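Long-range contacts in peroxisomal acyl-coenzyme A oxidase 1 (Arabidopsis thaliana, PDB 1W07), which catalyses the FAD-dependent desaturation of long- and medium-chain acyl-CoAs to 2-trans-enoyl-CoAs in peroxisomes, reducing O2 to H2O2: residues Tyr98-Ala109 and Ala126-Tyr135; Tyr278-Val289 and His374-Thr385. The protein carries 1 engineered substitution. All coordinates share one frame; numbering follows the deposited sequence. Where two conformers were deposited one is given.

Contact 1 (Tyr98-Ala109 and Ala126-Tyr135). With FAD (flavin-adenine dinucleotide), chain I.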
loop_
_atom_site.group_PDB
_atom_site.type_symbol
_atom_site.label_atom_id
_atom_site.label_comp_id
_atom_site.label_asym_id
_atom_site.label_seq_id
_atom_site.Cartn_x
_atom_site.Cartn_y
_atom_site.Cartn_z
ATOM N N TYR B 98 20.038 -10.552 -11.076
ATOM C CA TYR B 98 21.046 -11.298 -10.341
ATOM C C TYR B 98 22.302 -10.488 -10.082
ATOM O O TYR B 98 22.966 -10.665 -9.062
ATOM C CB TYR B 98 21.407 -12.573 -11.103
ATOM C CG TYR B 98 22.170 -12.317 -12.376
ATOM C CD1 TYR B 98 23.565 -12.285 -12.378
ATOM C CD2 TYR B 98 21.506 -12.120 -13.580
ATOM C CE1 TYR B 98 24.278 -12.072 -13.550
ATOM C CE2 TYR B 98 22.205 -11.901 -14.760
ATOM C CZ TYR B 98 23.582 -11.883 -14.745
ATOM O OH TYR B 98 24.269 -11.689 -15.921
ATOM N N VAL B 99 22.622 -9.605 -11.019
ATOM C CA VAL B 99 23.801 -8.766 -10.908
ATOM C C VAL B 99 23.806 -7.966 -9.602
ATOM O O VAL B 99 24.869 -7.718 -9.026
ATOM C CB VAL B 99 23.893 -7.778 -12.101
ATOM C CG1 VAL B 99 25.012 -6.786 -11.878
ATOM C CG2 VAL B 99 24.144 -8.546 -13.393
ATOM N N ASP B 100 22.631 -7.569 -9.124
ATOM C CA ASP B 100 22.565 -6.785 -7.902
ATOM C C ASP B 100 23.081 -7.567 -6.700
ATOM O O ASP B 100 23.751 -7.007 -5.826
ATOM C CB ASP B 100 21.129 -6.314 -7.625
ATOM C CG ASP B 100 20.497 -5.602 -8.814
ATOM O OD1 ASP B 100 21.220 -4.908 -9.563
ATOM O OD2 ASP B 100 19.264 -5.727 -8.991
ATOM N N LEU B 101 22.766 -8.859 -6.651
ATOM C CA LEU B 101 23.195 -9.688 -5.530
ATOM C C LEU B 101 24.651 -10.103 -5.655
ATOM O O LEU B 101 25.351 -10.236 -4.653
ATOM C CB LEU B 101 22.303 -10.925 -5.399
ATOM C CG LEU B 101 20.931 -10.736 -4.742
ATOM C CD1 LEU B 101 21.113 -10.123 -3.364
ATOM C CD2 LEU B 101 20.038 -9.845 -5.592
ATOM N N HIS B 102 25.102 -10.310 -6.885
ATOM C CA HIS B 102 26.483 -10.680 -7.139
ATOM C C HIS B 102 27.417 -9.601 -6.578
ATOM O O HIS B 102 28.315 -9.894 -5.791
ATOM C CB HIS B 102 26.714 -10.808 -8.638
ATOM C CG HIS B 102 28.120 -11.152 -9.001
ATOM N ND1 HIS B 102 28.640 -12.418 -8.841
ATOM C CD2 HIS B 102 29.124 -10.391 -9.500
ATOM C CE1 HIS B 102 29.902 -12.425 -9.233
ATOM N NE2 HIS B 102 30.222 -11.207 -9.636
ATOM N N TRP B 103 27.195 -8.352 -6.988
ATOM C CA TRP B 103 28.004 -7.215 -6.546
ATOM C C TRP B 103 27.620 -6.684 -5.161
ATOM O O TRP B 103 28.469 -6.188 -4.417
ATOM C CB TRP B 103 27.884 -6.059 -7.547
ATOM C CG TRP B 103 28.461 -6.328 -8.912
ATOM C CD1 TRP B 103 27.859 -6.088 -10.113
ATOM C CD2 TRP B 103 29.753 -6.862 -9.210
ATOM N NE1 TRP B 103 28.695 -6.440 -11.141
ATOM C CE2 TRP B 103 29.869 -6.917 -10.617
ATOM C CE3 TRP B 103 30.830 -7.301 -8.425
ATOM C CZ2 TRP B 103 31.020 -7.388 -11.259
ATOM C CZ3 TRP B 103 31.976 -7.774 -9.063
ATOM C CH2 TRP B 103 32.060 -7.812 -10.468
ATOM N N GLY B 104 26.340 -6.783 -4.821
ATOM C CA GLY B 104 25.880 -6.264 -3.549
ATOM C C GLY B 104 25.968 -7.151 -2.323
ATOM O O GLY B 104 25.995 -6.642 -1.201
ATOM N N MET B 105 26.023 -8.463 -2.522
ATOM C CA MET B 105 26.078 -9.392 -1.392
ATOM C C MET B 105 27.150 -10.478 -1.490
ATOM O O MET B 105 27.937 -10.674 -0.557
ATOM C CB MET B 105 24.710 -10.061 -1.208
ATOM C CG MET B 105 23.579 -9.096 -0.852
ATOM S SD MET B 105 23.828 -8.205 0.705
ATOM C CE MET B 105 22.978 -9.332 1.876
ATOM N N PHE B 106 27.168 -11.191 -2.611
ATOM C CA PHE B 106 28.129 -12.265 -2.815
ATOM C C PHE B 106 29.559 -11.761 -2.639
ATOM O O PHE B 106 30.324 -12.325 -1.858
ATOM C CB PHE B 106 27.947 -12.862 -4.209
ATOM C CG PHE B 106 28.875 -14.001 -4.505
ATOM C CD1 PHE B 106 28.777 -15.194 -3.792
ATOM C CD2 PHE B 106 29.842 -13.888 -5.499
ATOM C CE1 PHE B 106 29.617 -16.256 -4.061
ATOM C CE2 PHE B 106 30.697 -14.955 -5.781
ATOM C CZ PHE B 106 30.582 -16.143 -5.059
ATOM N N VAL B 107 29.915 -10.693 -3.355
ATOM C CA VAL B 107 31.264 -10.141 -3.259
ATOM C C VAL B 107 31.576 -9.585 -1.870
ATOM O O VAL B 107 32.594 -9.929 -1.272
ATOM C CB VAL B 107 31.487 -9.048 -4.323
ATOM C CG1 VAL B 107 32.743 -8.245 -4.018
ATOM C CG2 VAL B 107 31.615 -9.702 -5.688
ATOM N N PRO B 108 30.709 -8.709 -1.343
ATOM C CA PRO B 108 30.935 -8.140 -0.010
ATOM C C PRO B 108 31.105 -9.220 1.065
ATOM O O PRO B 108 31.845 -9.029 2.034
ATOM C CB PRO B 108 29.686 -7.298 0.214
ATOM C CG PRO B 108 29.374 -6.806 -1.180
ATOM C CD PRO B 108 29.577 -8.045 -2.018
ATOM N N ALA B 109 30.422 -10.351 0.890
ATOM C CA ALA B 109 30.496 -11.445 1.856
ATOM C C ALA B 109 31.871 -12.093 1.865
ATOM O O ALA B 109 32.441 -12.336 2.930
ATOM C CB ALA B 109 29.430 -12.496 1.549
ATOM N N ALA B 126 34.979 -13.708 -9.307
ATOM C CA ALA B 126 33.753 -12.917 -9.199
ATOM C C ALA B 126 33.873 -11.558 -9.878
ATOM O O ALA B 126 32.962 -11.126 -10.593
ATOM C CB ALA B 126 33.381 -12.733 -7.727
ATOM N N ASN B 127 34.994 -10.882 -9.659
ATOM C CA ASN B 127 35.182 -9.574 -10.266
ATOM C C ASN B 127 35.251 -9.638 -11.783
ATOM O O ASN B 127 34.888 -8.683 -12.455
ATOM C CB ASN B 127 36.428 -8.901 -9.703
ATOM C CG ASN B 127 36.262 -8.517 -8.252
ATOM O OD1 ASN B 127 35.153 -8.227 -7.805
ATOM N ND2 ASN B 127 37.362 -8.498 -7.510
ATOM N N LYS B 128 35.712 -10.763 -12.318
ATOM C CA LYS B 128 35.804 -10.935 -13.766
ATOM C C LYS B 128 34.533 -11.611 -14.267
ATOM O O LYS B 128 34.293 -11.720 -15.468
ATOM C CB LYS B 128 37.028 -11.775 -14.126
ATOM N N MET B 129 33.719 -12.067 -13.323
ATOM C CA MET B 129 32.461 -12.733 -13.633
ATOM C C MET B 129 32.662 -14.117 -14.264
ATOM O O MET B 129 31.830 -14.561 -15.055
ATOM C CB MET B 129 31.620 -11.864 -14.576
ATOM C CG MET B 129 31.364 -10.438 -14.082
ATOM S SD MET B 129 29.886 -10.249 -13.065
ATOM C CE MET B 129 28.709 -11.040 -14.074
ATOM N N GLN B 130 33.760 -14.791 -13.916
ATOM C CA GLN B 130 34.021 -16.133 -14.427
ATOM C C GLN B 130 33.077 -17.056 -13.664
ATOM O O GLN B 130 32.923 -18.238 -13.982
ATOM C CB GLN B 130 35.478 -16.539 -14.191
ATOM C CG GLN B 130 36.493 -15.622 -14.860
ATOM C CD GLN B 130 37.915 -16.099 -14.664
ATOM O OE1 GLN B 130 38.305 -17.145 -15.182
ATOM N NE2 GLN B 130 38.696 -15.341 -13.903
ATOM N N ILE B 131 32.454 -16.482 -12.638
ATOM C CA ILE B 131 31.457 -17.168 -11.825
ATOM C C ILE B 131 30.425 -16.109 -11.425
ATOM O O ILE B 131 30.725 -14.913 -11.413
ATOM C CB ILE B 131 32.049 -17.780 -10.543
ATOM C CG1 ILE B 131 32.563 -16.673 -9.628
ATOM C CG2 ILE B 131 33.169 -18.748 -10.899
ATOM C CD1 ILE B 131 32.904 -17.153 -8.237
ATOM N N ILE B 132 29.211 -16.551 -11.121
ATOM C CA ILE B 132 28.140 -15.652 -10.714
ATOM C C ILE B 132 27.612 -16.183 -9.389
ATOM O O ILE B 132 27.150 -17.324 -9.298
ATOM C CB ILE B 132 27.008 -15.596 -11.785
ATOM C CG1 ILE B 132 27.549 -14.965 -13.068
ATOM C CG2 ILE B 132 25.835 -14.768 -11.277
ATOM C CD1 ILE B 132 26.565 -14.969 -14.222
ATOM N N GLY B 133 27.695 -15.355 -8.352
ATOM C CA GLY B 133 27.260 -15.793 -7.040
ATOM C C GLY B 133 26.054 -15.082 -6.473
ATOM O O GLY B 133 25.673 -13.999 -6.927
ATOM N N CYS B 134 25.453 -15.709 -5.469
ATOM C CA CYS B 134 24.281 -15.162 -4.804
ATOM C C CYS B 134 24.474 -15.355 -3.301
ATOM O O CYS B 134 25.403 -16.042 -2.882
ATOM C CB CYS B 134 23.017 -15.881 -5.282
ATOM S SG CYS B 134 23.027 -17.685 -5.111
ATOM N N TYR B 135 23.597 -14.743 -2.507
ATOM C CA TYR B 135 23.654 -14.806 -1.045
ATOM C C TYR B 135 22.548 -15.739 -0.551
ATOM O O TYR B 135 21.398 -15.321 -0.420
ATOM C CB TYR B 135 23.437 -13.397 -0.479
ATOM C CG TYR B 135 23.811 -13.219 0.967
ATOM C CD1 TYR B 135 25.142 -13.051 1.344
ATOM C CD2 TYR B 135 22.834 -13.232 1.969
ATOM C CE1 TYR B 135 25.491 -12.903 2.677
ATOM C CE2 TYR B 135 23.186 -13.084 3.305
ATOM C CZ TYR B 135 24.516 -12.926 3.649
ATOM O OH TYR B 135 24.871 -12.816 4.974
HETATM P PA FAD I . 9.436 -12.930 9.978
HETATM O O1A FAD I . 10.677 -12.449 10.622
HETATM O O2A FAD I . 9.078 -14.356 10.138
HETATM O O5B FAD I . 8.218 -12.006 10.479
HETATM C C5B FAD I . 6.870 -12.295 10.104
HETATM C C4B FAD I . 5.899 -11.514 10.996
HETATM O O4B FAD I . 6.181 -11.879 12.360
HETATM C C3B FAD I . 6.140 -10.005 10.886
HETATM O O3B FAD I . 4.940 -9.302 11.217
HETATM C C2B FAD I . 7.210 -9.774 11.951
HETATM O O2B FAD I . 7.115 -8.444 12.467
HETATM C C1B FAD I . 6.729 -10.737 13.040
HETATM N N9A FAD I . 7.842 -11.129 13.936
HETATM C C8A FAD I . 8.807 -12.006 13.657
HETATM N N7A FAD I . 9.637 -12.104 14.696
HETATM C C5A FAD I . 9.203 -11.280 15.643
HETATM C C6A FAD I . 9.643 -10.970 16.924
HETATM N N6A FAD I . 10.772 -11.477 17.407
HETATM N N1A FAD I . 8.899 -10.060 17.685
HETATM C C2A FAD I . 7.747 -9.480 17.145
HETATM N N3A FAD I . 7.366 -9.791 15.919
HETATM C C4A FAD I . 8.055 -10.664 15.163
HETATM N N1 FAD I . 17.389 -13.667 1.798
HETATM C C2 FAD I . 18.679 -14.091 1.455
HETATM O O2 FAD I . 19.309 -14.821 2.216
HETATM N N3 FAD I . 19.231 -13.683 0.231
HETATM C C4 FAD I . 18.496 -12.867 -0.637
HETATM O O4 FAD I . 19.005 -12.488 -1.694
HETATM C C4X FAD I . 17.206 -12.470 -0.297
HETATM N N5 FAD I . 16.426 -11.719 -1.189
HETATM C C5X FAD I . 15.124 -11.330 -0.866
HETATM C C6 FAD I . 14.331 -10.686 -1.809
HETATM C C7 FAD I . 13.000 -10.402 -1.529
HETATM C C7M FAD I . 12.158 -9.707 -2.598
HETATM C C8 FAD I . 12.457 -10.760 -0.290
HETATM C C8M FAD I . 10.995 -10.458 0.046
HETATM C C9 FAD I . 13.257 -11.394 0.653
HETATM C C9A FAD I . 14.590 -11.684 0.380
HETATM N N10 FAD I . 15.387 -12.387 1.293
HETATM C C10 FAD I . 16.656 -12.859 0.918
HETATM C "C1'" FAD I . 14.870 -12.754 2.635
HETATM C "C2'" FAD I . 14.897 -11.532 3.558
HETATM O "O2'" FAD I . 16.212 -10.972 3.589
HETATM C "C3'" FAD I . 14.433 -11.810 4.991
HETATM O "O3'" FAD I . 15.249 -12.834 5.567
HETATM C "C4'" FAD I . 12.969 -12.251 5.064
HETATM O "O4'" FAD I . 12.175 -11.592 4.073
HETATM C "C5'" FAD I . 12.422 -11.936 6.456
HETATM O "O5'" FAD I . 11.015 -12.167 6.502
HETATM P P FAD I . 10.406 -13.377 7.365
HETATM O O1P FAD I . 9.563 -14.176 6.451
HETATM O O2P FAD I . 11.509 -14.048 8.089
HETATM O O3P FAD I . 9.474 -12.588 8.409
HETATM O O HOH W 1 23.407 -13.409 -8.587
#

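Contact 2 (Tyr278-Val289 and His374-Thr385). With PT (platinum (II) ion), chain M.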
loop_
_atom_site.group_PDB
_atom_site.type_symbol
_atom_site.label_atom_id
_atom_site.label_comp_id
_atom_site.label_asym_id
_atom_site.label_seq_id
_atom_site.Cartn_x
_atom_site.Cartn_y
_atom_site.Cartn_z
ATOM N N TYR B 278 30.454 -6.585 11.241
ATOM C CA TYR B 278 29.295 -5.708 11.323
ATOM C C TYR B 278 29.519 -4.499 10.417
ATOM O O TYR B 278 28.586 -3.753 10.120
ATOM C CB TYR B 278 29.085 -5.229 12.762
ATOM C CG TYR B 278 28.895 -6.334 13.782
ATOM C CD1 TYR B 278 28.073 -7.430 13.512
ATOM C CD2 TYR B 278 29.502 -6.262 15.037
ATOM C CE1 TYR B 278 27.862 -8.430 14.469
ATOM C CE2 TYR B 278 29.297 -7.254 16.000
ATOM C CZ TYR B 278 28.474 -8.334 15.708
ATOM O OH TYR B 278 28.267 -9.319 16.653
ATOM N N GLY B 279 30.760 -4.311 9.981
ATOM C CA GLY B 279 31.077 -3.188 9.119
ATOM C C GLY B 279 30.336 -3.224 7.796
ATOM O O GLY B 279 30.038 -2.179 7.209
ATOM N N THR B 280 30.041 -4.428 7.319
ATOM C CA THR B 280 29.326 -4.589 6.064
ATOM C C THR B 280 27.827 -4.342 6.234
ATOM O O THR B 280 27.211 -3.688 5.392
ATOM C CB THR B 280 29.546 -5.998 5.470
ATOM O OG1 THR B 280 29.163 -6.990 6.433
ATOM C CG2 THR B 280 31.008 -6.195 5.093
ATOM N N MET B 281 27.235 -4.853 7.312
ATOM C CA MET B 281 25.804 -4.642 7.529
ATOM C C MET B 281 25.489 -3.169 7.721
ATOM O O MET B 281 24.419 -2.707 7.331
ATOM C CB MET B 281 25.290 -5.435 8.736
ATOM C CG MET B 281 24.769 -6.818 8.387
ATOM S SD MET B 281 23.970 -7.642 9.783
ATOM C CE MET B 281 22.195 -7.412 9.351
ATOM N N VAL B 282 26.412 -2.432 8.329
ATOM C CA VAL B 282 26.205 -1.002 8.531
ATOM C C VAL B 282 26.216 -0.345 7.151
ATOM O O VAL B 282 25.619 0.717 6.937
ATOM C CB VAL B 282 27.325 -0.393 9.392
ATOM C CG1 VAL B 282 27.121 1.112 9.535
ATOM C CG2 VAL B 282 27.345 -1.066 10.761
ATOM N N TYR B 283 26.899 -0.997 6.215
ATOM C CA TYR B 283 26.998 -0.503 4.854
ATOM C C TYR B 283 25.727 -0.836 4.089
ATOM O O TYR B 283 25.106 0.039 3.499
ATOM C CB TYR B 283 28.200 -1.139 4.154
ATOM C CG TYR B 283 28.450 -0.607 2.767
ATOM C CD1 TYR B 283 28.790 0.733 2.563
ATOM C CD2 TYR B 283 28.371 -1.445 1.655
ATOM C CE1 TYR B 283 29.052 1.220 1.286
ATOM C CE2 TYR B 283 28.632 -0.967 0.376
ATOM C CZ TYR B 283 28.972 0.363 0.199
ATOM O OH TYR B 283 29.246 0.835 -1.065
ATOM N N VAL B 284 25.346 -2.108 4.108
ATOM C CA VAL B 284 24.149 -2.553 3.407
ATOM C C VAL B 284 22.925 -1.766 3.878
ATOM O O VAL B 284 22.075 -1.375 3.074
ATOM C CB VAL B 284 23.897 -4.053 3.636
ATOM C CG1 VAL B 284 22.698 -4.507 2.834
ATOM C CG2 VAL B 284 25.135 -4.855 3.242
ATOM N N ARG B 285 22.844 -1.527 5.183
ATOM C CA ARG B 285 21.730 -0.788 5.752
ATOM C C ARG B 285 21.801 0.677 5.368
ATOM O O ARG B 285 20.779 1.361 5.267
ATOM C CB ARG B 285 21.731 -0.947 7.270
ATOM C CG ARG B 285 21.419 -2.360 7.724
ATOM C CD ARG B 285 21.483 -2.460 9.227
ATOM N NE ARG B 285 20.948 -3.726 9.716
ATOM C CZ ARG B 285 20.902 -4.052 11.003
ATOM N NH1 ARG B 285 21.372 -3.210 11.918
ATOM N NH2 ARG B 285 20.379 -5.207 11.376
ATOM N N GLN B 286 23.019 1.156 5.149
ATOM C CA GLN B 286 23.236 2.542 4.758
ATOM C C GLN B 286 22.755 2.722 3.326
ATOM O O GLN B 286 22.156 3.745 2.987
ATOM C CB GLN B 286 24.733 2.890 4.875
ATOM C CG GLN B 286 25.090 4.345 4.586
ATOM C CD GLN B 286 25.022 4.692 3.108
ATOM O OE1 GLN B 286 25.479 3.928 2.260
ATOM N NE2 GLN B 286 24.471 5.860 2.796
ATOM N N THR B 287 23.019 1.718 2.492
ATOM C CA THR B 287 22.601 1.762 1.095
ATOM C C THR B 287 21.071 1.716 1.031
ATOM O O THR B 287 20.465 2.372 0.186
ATOM C CB THR B 287 23.189 0.582 0.278
ATOM O OG1 THR B 287 22.590 -0.652 0.693
ATOM C CG2 THR B 287 24.696 0.491 0.487
ATOM N N ILE B 288 20.452 0.948 1.928
ATOM C CA ILE B 288 18.992 0.845 1.980
ATOM C C ILE B 288 18.385 2.215 2.328
ATOM O O ILE B 288 17.445 2.677 1.687
ATOM C CB ILE B 288 18.562 -0.223 3.027
ATOM C CG1 ILE B 288 18.988 -1.616 2.550
ATOM C CG2 ILE B 288 17.057 -0.191 3.261
ATOM C CD1 ILE B 288 18.791 -2.686 3.587
ATOM N N VAL B 289 18.931 2.873 3.337
ATOM C CA VAL B 289 18.432 4.182 3.722
ATOM C C VAL B 289 18.591 5.133 2.536
ATOM O O VAL B 289 17.677 5.886 2.191
ATOM C CB VAL B 289 19.199 4.745 4.934
ATOM C CG1 VAL B 289 18.671 6.102 5.275
ATOM C CG2 VAL B 289 19.053 3.807 6.129
ATOM N N HIS B 374 24.926 0.500 15.542
ATOM C CA HIS B 374 24.003 -0.537 15.160
ATOM C C HIS B 374 22.535 -0.179 15.370
ATOM O O HIS B 374 21.687 -0.496 14.517
ATOM C CB HIS B 374 24.332 -1.798 15.927
ATOM C CG HIS B 374 24.717 -2.915 15.028
ATOM N ND1 HIS B 374 25.446 -4.002 15.447
ATOM C CD2 HIS B 374 24.464 -3.105 13.719
ATOM C CE1 HIS B 374 25.639 -4.809 14.422
ATOM N NE2 HIS B 374 25.051 -4.282 13.369
ATOM N N ALA B 375 22.244 0.475 16.493
ATOM C CA ALA B 375 20.897 0.911 16.832
ATOM C C ALA B 375 20.388 1.916 15.808
ATOM O O ALA B 375 19.311 1.739 15.240
ATOM C CB ALA B 375 20.884 1.535 18.229
ATOM N N CYS B 376 21.169 2.979 15.581
ATOM C CA CYS B 376 20.806 4.013 14.612
ATOM C C CYS B 376 20.538 3.424 13.245
ATOM O O CYS B 376 19.489 3.670 12.639
ATOM C CB CYS B 376 21.938 5.048 14.479
ATOM S SG CYS B 376 22.162 6.152 15.882
ATOM N N THR B 377 21.493 2.639 12.740
ATOM C CA THR B 377 21.355 2.031 11.429
ATOM C C THR B 377 20.099 1.164 11.341
ATOM O O THR B 377 19.306 1.333 10.427
ATOM C CB THR B 377 22.571 1.172 11.056
ATOM O OG1 THR B 377 22.820 0.203 12.083
ATOM C CG2 THR B 377 23.784 2.038 10.893
ATOM N N ALA B 378 19.912 0.252 12.295
ATOM C CA ALA B 378 18.743 -0.621 12.279
ATOM C C ALA B 378 17.434 0.169 12.317
ATOM O O ALA B 378 16.503 -0.093 11.542
ATOM C CB ALA B 378 18.794 -1.619 13.456
ATOM N N GLY B 379 17.380 1.137 13.228
ATOM C CA GLY B 379 16.194 1.962 13.380
ATOM C C GLY B 379 15.896 2.842 12.185
ATOM O O GLY B 379 14.734 3.001 11.790
ATOM N N LEU B 380 16.943 3.419 11.606
ATOM C CA LEU B 380 16.763 4.284 10.446
ATOM C C LEU B 380 16.343 3.477 9.244
ATOM O O LEU B 380 15.555 3.943 8.437
ATOM C CB LEU B 380 18.052 5.052 10.140
ATOM C CG LEU B 380 18.440 6.147 11.143
ATOM C CD1 LEU B 380 19.749 6.821 10.713
ATOM C CD2 LEU B 380 17.295 7.151 11.235
ATOM N N LYS B 381 16.881 2.267 9.120
ATOM C CA LYS B 381 16.527 1.386 8.009
ATOM C C LYS B 381 15.031 1.111 8.115
ATOM O O LYS B 381 14.305 1.181 7.124
ATOM C CB LYS B 381 17.335 0.075 8.075
ATOM C CG LYS B 381 17.061 -0.912 6.942
ATOM C CD LYS B 381 15.809 -1.729 7.208
ATOM C CE LYS B 381 15.568 -2.769 6.129
ATOM N NZ LYS B 381 14.316 -3.531 6.383
ATOM N N SER B 382 14.568 0.820 9.327
ATOM C CA SER B 382 13.147 0.548 9.583
ATOM C C SER B 382 12.266 1.764 9.346
ATOM O O SER B 382 11.230 1.687 8.683
ATOM C CB SER B 382 12.948 0.099 11.036
ATOM O OG SER B 382 11.601 -0.229 11.272
ATOM N N LEU B 383 12.676 2.889 9.918
ATOM C CA LEU B 383 11.903 4.108 9.791
ATOM C C LEU B 383 11.728 4.581 8.350
ATOM O O LEU B 383 10.612 4.785 7.893
ATOM C CB LEU B 383 12.542 5.224 10.624
ATOM C CG LEU B 383 11.660 6.465 10.834
ATOM C CD1 LEU B 383 10.714 6.205 11.997
ATOM C CD2 LEU B 383 12.519 7.685 11.131
ATOM N N THR B 384 12.835 4.741 7.631
ATOM C CA THR B 384 12.802 5.220 6.249
ATOM C C THR B 384 12.100 4.294 5.264
ATOM O O THR B 384 11.364 4.766 4.384
ATOM C CB THR B 384 14.220 5.537 5.723
ATOM O OG1 THR B 384 15.012 4.338 5.686
ATOM C CG2 THR B 384 14.905 6.542 6.643
ATOM N N THR B 385 12.316 2.980 5.390
ATOM C CA THR B 385 11.680 2.046 4.463
ATOM C C THR B 385 10.186 2.019 4.660
ATOM O O THR B 385 9.433 1.983 3.695
ATOM C CB THR B 385 12.228 0.611 4.600
ATOM O OG1 THR B 385 12.106 0.169 5.955
ATOM C CG2 THR B 385 13.674 0.564 4.183
HETATM PT PT PT M . 23.977 -5.464 12.082
#

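Contact 1 (Tyr98-Ala109 and Ala126-Tyr135)
The Phe-106 ring carries Gly-133 CA over the centre of one face, a CH-pi contact 3.4 Å from the centroid, and meets Ala-126 CB and Ile-131 CD1 at its edge. Over one face of the Tyr-135 ring sits Met-105 CE, 4.0 Å from the centroid, with Ala-109 CB and FAD O2 at the edge. The Trp-103 ring has His-102 CD2 on one face and, at its edge, the Asn-127 amide turned nearly coplanar with it. Here helix 98-113 packs across strand 133-136, joining the helical N-terminal region of the acyl-CoA oxidase fold to its beta-domain; the axes of 98-109 and 133-135 lie at 75°. Helix 116-128 ends in a Schellman motif with Met-129 as its C-prime residue; Met-129 SD approaches the His-102 and Trp-103 rings obliquely. His-102, its CG anti to the backbone N (chi1 179°), uses both ring nitrogens in plane: Gly-133 N donates almost straight to ND1 (3.1 Å, 174°), and NE2 donates to Ala-126 O at 2.9 Å. These bonds fix the rotation of the imidazole and tie helix 98-113 to Ala-126 in the last turn of helix 116-128 and to Gly-133. A leucine in place of His-102 would probably leave Gly-133 N and Ala-126 O without these partners and the connection between them less firmly held. On the side facing the second subunit, Ile-132 CG2 rests 3.5 Å from Tyr-98 CD1, and Leu-651 of that subunit packs on the tyrosine. Toward the cofactor, Gln-137 holds the Tyr-135 hydroxyl, while Tyr-135 O accepts a hydrogen bond from FAD N3 at 2.8 Å.

Contact 2 (Tyr278-Val289 and His374-Thr385)
A platinum(II) ion sits between Met-281 and Arg-285 on one helix and His-374 on the other, bound by His-374 NE2 at 2.0 Å. FAD, not platinum, is the enzyme's cofactor, so the metal is probably a heavy atom introduced for the crystallography. The imidazole edge points into the Tyr-278 ring, an edge-to-face pair with planes at 60° in which His-374 CE1 stands over one face, offset toward the rim, 3.7 Å from Tyr-278 CG. Met-281 SD comes within 3.2 Å of the platinum, and the ion also lies over one face of the Arg-285 guanidinium. That group is carried across the groove by a chain extended from CG to NE; its NH1 touches Ala-378 CB at 3.4 Å, and Thr-377 OG1 lies at its edge.

Helices 278-309 and 370-398 belong to the alpha-helical bundle of the acyl-CoA dehydrogenase fold. Segments 278-289 and 374-385 run in the same general sense, their axes 27° apart and 9.0 Å at closest approach. The Val-282 and Thr-377 side chains cross at about a right angle, CG1 on CG2; farther along, Ile-288 CG2 packs on Thr-385 CG2 at 3.6 Å, and Val-289 lies against Leu-380, Lys-381 and Thr-384. Helix 328-363 covers one flank through Leu-351, and helix 427-443 meets Arg-285 and Lys-381 through Leu-430. The hydroxyls of Thr-384 and Thr-385 donate to Leu-380 O and Lys-381 O one turn back, which turns their methyls to Val-289 and Ile-288.

No hydrogen bond joins the segments; packing and the edge-to-face pair make the contact. Lys-381 lays its CG and CE along Ile-288 while NZ bonds Ala-420 O, Tyr-423 O and Gly-425 O, carbonyls of the loop bearing Glu-424, and Asn-427 OD1, all of which would stabilise the probable positive charge of this buried amine.

Overall arrangement
The two contacts follow one another along the chain, their centres 21 Å apart, and just touch where Pro-108 O meets Thr-280 CG2 at 4.3 Å. Both border the active site: the side chains of Met-105 in contact 1 and Ile-288 in contact 2 each come within about 4 Å of that of Glu-424, the probable proton acceptor. Contact 1 reaches the flavin directly, whereas in contact 2 the Lys-381 side chain stays about 8 Å from FAD. The Tyr-135 side chain of contact 1 is about 10 Å from the platinum bound by His-374 in contact 2. Arg-310 and Gln-330 of the second subunit also bond this FAD, so the site spans the dimer.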